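Local coordinates for protein signal recognition particle receptor subunit beta (Mus musculus, PDB 2FH5) that forms the GTP-binding beta subunit of the signal recognition particle receptor, helping target nascent secretory proteins to the endoplasmic reticulum membrane, at residues 39-44 and 72-77. Residues are numbered along the deposited sequence; the frame is centred on the assembly and turned at random.
Sequences ITDSSA and LDRFKS
With chi1 at 54°, D41 has CG lying between its backbone N and carbonyl carbon, which sets its carboxylate against the CE2-CZ end of the F75 ring, while F75, with CG anti to its own carbonyl carbon (chi1 -67°), extends that ring from helix 65-75. The two belong to neighbouring parts of a P-loop GTPase fold: D41 immediately precedes strand 42-47, the outermost of the central sheet within this chain, where S43 also makes backbone hydrogen bonds to another protein's chain, and the helix packs beside that sheet, F75 touching I59 of strand 55-60. The backbones stay well apart, with the CA atoms of D41 and L72 9.9 Å from each other, so side chains alone span the gap and bury just 88 Å².

The meeting is by van der Waals contact at the far end of the ring. D41 OD2 lies 3.6 Å from F75 CZ, and D41 CG is 3.8 Å from F75 CE2. The carboxylate plane is turned 61° from the ring plane, which rules out flat stacking, and no hydrogen bond joins the segments. L61 touches both side chains. R74 adds a second layer: its CD sits 3.8 Å above one face of the F75 ring, displaced toward the rim. Replacing D41 by an alanine would probably leave the CE2-CZ end of the F75 ring without its carboxylate neighbour and R74 without this nearby negative charge.

The magnesium ion is about 9 Å from the D41 side chain, so D41 is not a direct ligand; T21 and S38 are the magnesium-site residues. The charges of D41 and R74 probably attract only weakly, beyond salt-bridge range: D41 OD1 stands 4.5 Å from R74 NH1, well out of the guanidinium plane, with no N-H directed at it.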
loop_
_atom_site.group_PDB
_atom_site.type_symbol
_atom_site.label_atom_id
_atom_site.label_comp_id
_atom_site.label_asym_id
_atom_site.label_seq_id
_atom_site.Cartn_x
_atom_site.Cartn_y
_atom_site.Cartn_z
ATOM N N ILE B 39 6.888 1.310 -0.945
ATOM C CA ILE B 39 8.009 1.706 -1.782
ATOM C C ILE B 39 8.546 0.589 -2.697
ATOM O O ILE B 39 9.386 0.845 -3.555
ATOM C CB ILE B 39 9.151 2.374 -0.950
ATOM C CG1 ILE B 39 9.905 1.355 -0.125
ATOM C CG2 ILE B 39 8.561 3.400 0.014
ATOM C CD1 ILE B 39 10.947 2.029 0.750
ATOM N N THR B 40 8.087 -0.641 -2.493
ATOM C CA THR B 40 8.408 -1.776 -3.377
ATOM C C THR B 40 7.142 -2.615 -3.476
ATOM O O THR B 40 6.172 -2.405 -2.753
ATOM C CB THR B 40 9.519 -2.770 -2.891
ATOM O OG1 THR B 40 9.224 -3.232 -1.568
ATOM C CG2 THR B 40 10.879 -2.146 -2.956
ATOM N N ASP B 41 7.174 -3.584 -4.367
ATOM C CA ASP B 41 6.054 -4.481 -4.552
ATOM C C ASP B 41 6.100 -5.549 -3.467
ATOM O O ASP B 41 7.133 -5.788 -2.863
ATOM C CB ASP B 41 6.203 -5.176 -5.888
ATOM C CG ASP B 41 7.561 -5.849 -6.019
ATOM O OD1 ASP B 41 8.566 -5.141 -6.265
ATOM O OD2 ASP B 41 7.637 -7.087 -5.849
ATOM N N SER B 42 4.963 -6.176 -3.221
ATOM C CA SER B 42 4.884 -7.281 -2.292
ATOM C C SER B 42 3.963 -8.330 -2.948
ATOM O O SER B 42 3.063 -8.015 -3.736
ATOM C CB SER B 42 4.400 -6.830 -0.890
ATOM O OG SER B 42 3.263 -5.992 -0.893
ATOM N N SER B 43 4.209 -9.591 -2.653
ATOM C CA SER B 43 3.435 -10.648 -3.278
ATOM C C SER B 43 3.182 -11.791 -2.306
ATOM O O SER B 43 3.914 -11.958 -1.330
ATOM C CB SER B 43 4.213 -11.166 -4.479
ATOM O OG SER B 43 5.448 -11.710 -4.044
ATOM N N ALA B 44 2.146 -12.572 -2.587
ATOM C CA ALA B 44 1.786 -13.709 -1.760
ATOM C C ALA B 44 0.749 -14.572 -2.486
ATOM O O ALA B 44 0.022 -14.088 -3.364
ATOM C CB ALA B 44 1.234 -13.233 -0.448
ATOM N N LEU B 72 5.092 -1.796 -13.222
ATOM C CA LEU B 72 4.042 -2.415 -14.020
ATOM C C LEU B 72 4.744 -3.062 -15.229
ATOM O O LEU B 72 4.410 -4.188 -15.615
ATOM C CB LEU B 72 3.000 -1.390 -14.492
ATOM C CG LEU B 72 1.886 -1.878 -15.454
ATOM C CD1 LEU B 72 1.080 -3.031 -14.864
ATOM C CD2 LEU B 72 0.956 -0.735 -15.757
ATOM N N ASP B 73 5.721 -2.364 -15.814
ATOM C CA ASP B 73 6.473 -2.920 -16.950
ATOM C C ASP B 73 7.138 -4.230 -16.545
ATOM O O ASP B 73 7.121 -5.200 -17.303
ATOM C CB ASP B 73 7.600 -1.994 -17.416
ATOM C CG ASP B 73 7.097 -0.733 -18.097
ATOM O OD1 ASP B 73 6.012 -0.782 -18.731
ATOM O OD2 ASP B 73 7.809 0.304 -18.012
ATOM N N ARG B 74 7.735 -4.258 -15.354
ATOM C CA ARG B 74 8.430 -5.451 -14.895
ATOM C C ARG B 74 7.544 -6.678 -14.694
ATOM O O ARG B 74 7.972 -7.793 -14.966
ATOM C CB ARG B 74 9.195 -5.163 -13.595
ATOM C CG ARG B 74 9.975 -6.362 -13.091
ATOM C CD ARG B 74 10.405 -6.246 -11.643
ATOM N NE ARG B 74 11.426 -5.227 -11.440
ATOM C CZ ARG B 74 12.085 -5.054 -10.296
ATOM N NH1 ARG B 74 11.829 -5.841 -9.251
ATOM N NH2 ARG B 74 12.992 -4.086 -10.193
ATOM N N PHE B 75 6.310 -6.484 -14.242
ATOM C CA PHE B 75 5.430 -7.615 -13.990
ATOM C C PHE B 75 4.290 -7.850 -14.979
ATOM O O PHE B 75 3.615 -8.881 -14.885
ATOM C CB PHE B 75 4.804 -7.486 -12.591
ATOM C CG PHE B 75 5.786 -7.623 -11.458
ATOM C CD1 PHE B 75 6.361 -8.862 -11.151
ATOM C CD2 PHE B 75 6.162 -6.508 -10.702
ATOM C CE1 PHE B 75 7.302 -8.983 -10.104
ATOM C CE2 PHE B 75 7.094 -6.624 -9.665
ATOM C CZ PHE B 75 7.661 -7.864 -9.369
ATOM N N LYS B 76 4.046 -6.922 -15.906
ATOM C CA LYS B 76 2.909 -7.090 -16.811
ATOM C C LYS B 76 2.824 -8.391 -17.606
ATOM O O LYS B 76 1.748 -8.997 -17.675
ATOM C CB LYS B 76 2.777 -5.895 -17.763
ATOM C CG LYS B 76 3.966 -5.637 -18.646
ATOM C CD LYS B 76 3.727 -4.424 -19.523
ATOM C CE LYS B 76 4.940 -4.124 -20.386
ATOM N NZ LYS B 76 4.766 -2.873 -21.191
ATOM N N SER B 77 3.937 -8.844 -18.185
ATOM C CA SER B 77 3.895 -10.079 -18.971
ATOM C C SER B 77 3.531 -11.325 -18.148
ATOM O O SER B 77 3.168 -12.353 -18.721
ATOM C CB SER B 77 5.222 -10.296 -19.704
ATOM O OG SER B 77 6.267 -10.599 -18.798
#